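Local coordinates for Nitrate/nitrite sensor protein NarX (Escherichia coli K12, PDB 3EZI), which senses nitrate and nitrite as a membrane-bound histidine kinase, signalling nitrate to the response regulator NarL and both anions to NarP, at residues R18-V23 with E80-D85. Sequence-based numbering, arbitrary orientation.
Sequences RLLAAV and ETVSAD
L20 reaches across from the last turn of helix 3-22 and packs on neighbouring residues at the start of helix 82-99, a small worked case of how a forked side chain can straddle two partners. Its CG stands opposite the backbone N (chi1 -178°), and with chi2 at 64° CD1 is aimed at the other helix while CD2 turns off to the flank, beside S83. CD1 meets CG1 of V82 at 3.5 Å, the two side chains running past one another in opposing directions, and also comes within 4.0 Å of CA of S83. CD2 lies 4.1 Å from that same CA, so both methyls touch the backbone carbon of S83. The 3.9 Å from CD2 of L20 to OG of S83 holds for one of two serine conformers and is less certain.

V82 presents CG1 because its chi1 of 71° tucks that methyl between the backbone N and the carbonyl carbon, on the side that faces helix 3-22. The same methyl lies more loosely against V23, whose CG2 is 4.5 Å away, just where helix 3-22 has given way to the following loop. In this periplasmic sensor domain of NarX, an antiparallel four-helix bundle in which 30-40 and 43-52 together form one of the four, the contact joins the end of the first helix to the beginning of the last, with CA of L20 and CA of S83 still 7.1 Å apart. Helix 55-75 closes the buried side: its L73 touches both V23 and V82, and A76 just beyond it does the same. No hydrogen bond links 18-23 to 80-85, and the interface is small, 147 Å² over both sides. A polar tie comes instead from R79, just before 80-85, whose NH1 donates to the carbonyl O of L20 and, more weakly, to that of V23.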
loop_
_atom_site.group_PDB
_atom_site.type_symbol
_atom_site.label_atom_id
_atom_site.label_comp_id
_atom_site.label_asym_id
_atom_site.label_seq_id
_atom_site.Cartn_x
_atom_site.Cartn_y
_atom_site.Cartn_z
ATOM N N ARG A 18 5.710 8.258 -3.424
ATOM C CA ARG A 18 5.251 9.403 -4.229
ATOM C C ARG A 18 4.370 10.381 -3.418
ATOM O O ARG A 18 4.517 11.599 -3.512
ATOM C CB ARG A 18 4.440 8.914 -5.440
ATOM C CG ARG A 18 5.114 8.996 -6.768
ATOM C CD ARG A 18 4.116 9.356 -7.882
ATOM N NE ARG A 18 2.872 8.596 -7.767
ATOM C CZ ARG A 18 2.208 8.137 -8.818
ATOM N NH1 ARG A 18 2.675 8.371 -10.033
ATOM N NH2 ARG A 18 1.105 7.415 -8.653
ATOM N N LEU A 19 3.435 9.834 -2.641
ATOM C CA LEU A 19 2.576 10.648 -1.783
ATOM C C LEU A 19 3.384 11.288 -0.664
ATOM O O LEU A 19 3.132 12.434 -0.297
ATOM C CB LEU A 19 1.419 9.796 -1.173
ATOM C CG LEU A 19 0.161 9.778 -2.036
ATOM C CD1 LEU A 19 -0.840 8.718 -1.513
ATOM C CD2 LEU A 19 -0.471 11.172 -1.988
ATOM N N LEU A 20 4.375 10.585 -0.120
ATOM C CA LEU A 20 5.162 11.208 0.952
ATOM C C LEU A 20 5.922 12.426 0.423
ATOM O O LEU A 20 6.078 13.420 1.128
ATOM C CB LEU A 20 6.165 10.214 1.558
ATOM C CG LEU A 20 7.080 10.617 2.753
ATOM C CD1 LEU A 20 6.253 10.930 4.006
ATOM C CD2 LEU A 20 8.046 9.423 3.061
ATOM N N ALA A 21 6.416 12.307 -0.806
ATOM C CA ALA A 21 7.182 13.382 -1.436
ATOM C C ALA A 21 6.305 14.608 -1.723
ATOM O O ALA A 21 6.825 15.738 -1.883
ATOM C CB ALA A 21 7.842 12.863 -2.747
ATOM N N ALA A 22 4.988 14.402 -1.764
ATOM C CA ALA A 22 4.030 15.502 -2.034
ATOM C C ALA A 22 3.552 16.243 -0.753
ATOM O O ALA A 22 2.903 17.272 -0.854
ATOM C CB ALA A 22 2.790 14.958 -2.815
ATOM N N VAL A 23 3.879 15.723 0.425
ATOM C CA VAL A 23 3.490 16.326 1.735
ATOM C C VAL A 23 4.099 17.753 1.829
ATOM O O VAL A 23 5.281 17.926 1.556
ATOM C CB VAL A 23 4.042 15.457 2.885
ATOM C CG1 VAL A 23 4.043 16.231 4.216
ATOM C CG2 VAL A 23 3.220 14.153 3.024
ATOM N N GLU A 80 8.582 14.788 8.745
ATOM C CA GLU A 80 9.124 14.396 10.041
ATOM C C GLU A 80 8.608 13.105 10.679
ATOM O O GLU A 80 9.383 12.194 10.917
ATOM C CB GLU A 80 8.931 15.566 11.021
ATOM C CG GLU A 80 9.748 15.498 12.298
ATOM C CD GLU A 80 9.238 16.476 13.332
ATOM O OE1 GLU A 80 9.075 17.674 12.995
ATOM O OE2 GLU A 80 8.994 16.039 14.481
ATOM N N THR A 81 7.322 13.004 10.983
ATOM C CA THR A 81 6.868 11.765 11.627
ATOM C C THR A 81 6.126 10.804 10.688
ATOM O O THR A 81 6.129 9.571 10.892
ATOM C CB THR A 81 5.955 12.071 12.854
ATOM O OG1 THR A 81 4.812 12.807 12.417
ATOM C CG2 THR A 81 6.722 12.901 13.920
ATOM N N VAL A 82 5.491 11.339 9.654
ATOM C CA VAL A 82 4.764 10.434 8.764
ATOM C C VAL A 82 5.718 9.575 7.912
ATOM O O VAL A 82 5.307 8.601 7.304
ATOM C CB VAL A 82 3.733 11.230 7.876
ATOM C CG1 VAL A 82 4.438 12.089 6.812
ATOM C CG2 VAL A 82 2.748 10.274 7.260
ATOM N N SER A 83 6.996 9.934 7.882
ATOM C CA SER A 83 7.964 9.148 7.104
ATOM C C SER A 83 8.032 7.732 7.665
ATOM O O SER A 83 8.101 6.751 6.915
ATOM C CB SER A 83 9.371 9.764 7.176
ATOM O OG SER A 83 10.236 9.143 6.225
ATOM N N ALA A 84 8.024 7.621 8.987
ATOM C CA ALA A 84 8.097 6.296 9.613
ATOM C C ALA A 84 6.818 5.462 9.330
ATOM O O ALA A 84 6.871 4.222 9.239
ATOM C CB ALA A 84 8.351 6.421 11.111
ATOM N N ASP A 85 5.680 6.136 9.179
ATOM C CA ASP A 85 4.439 5.425 8.894
ATOM C C ASP A 85 4.484 4.840 7.467
ATOM O O ASP A 85 3.948 3.767 7.217
ATOM C CB ASP A 85 3.238 6.364 9.050
ATOM C CG ASP A 85 3.066 6.857 10.491
ATOM O OD1 ASP A 85 2.784 6.027 11.379
ATOM O OD2 ASP A 85 3.222 8.070 10.732
#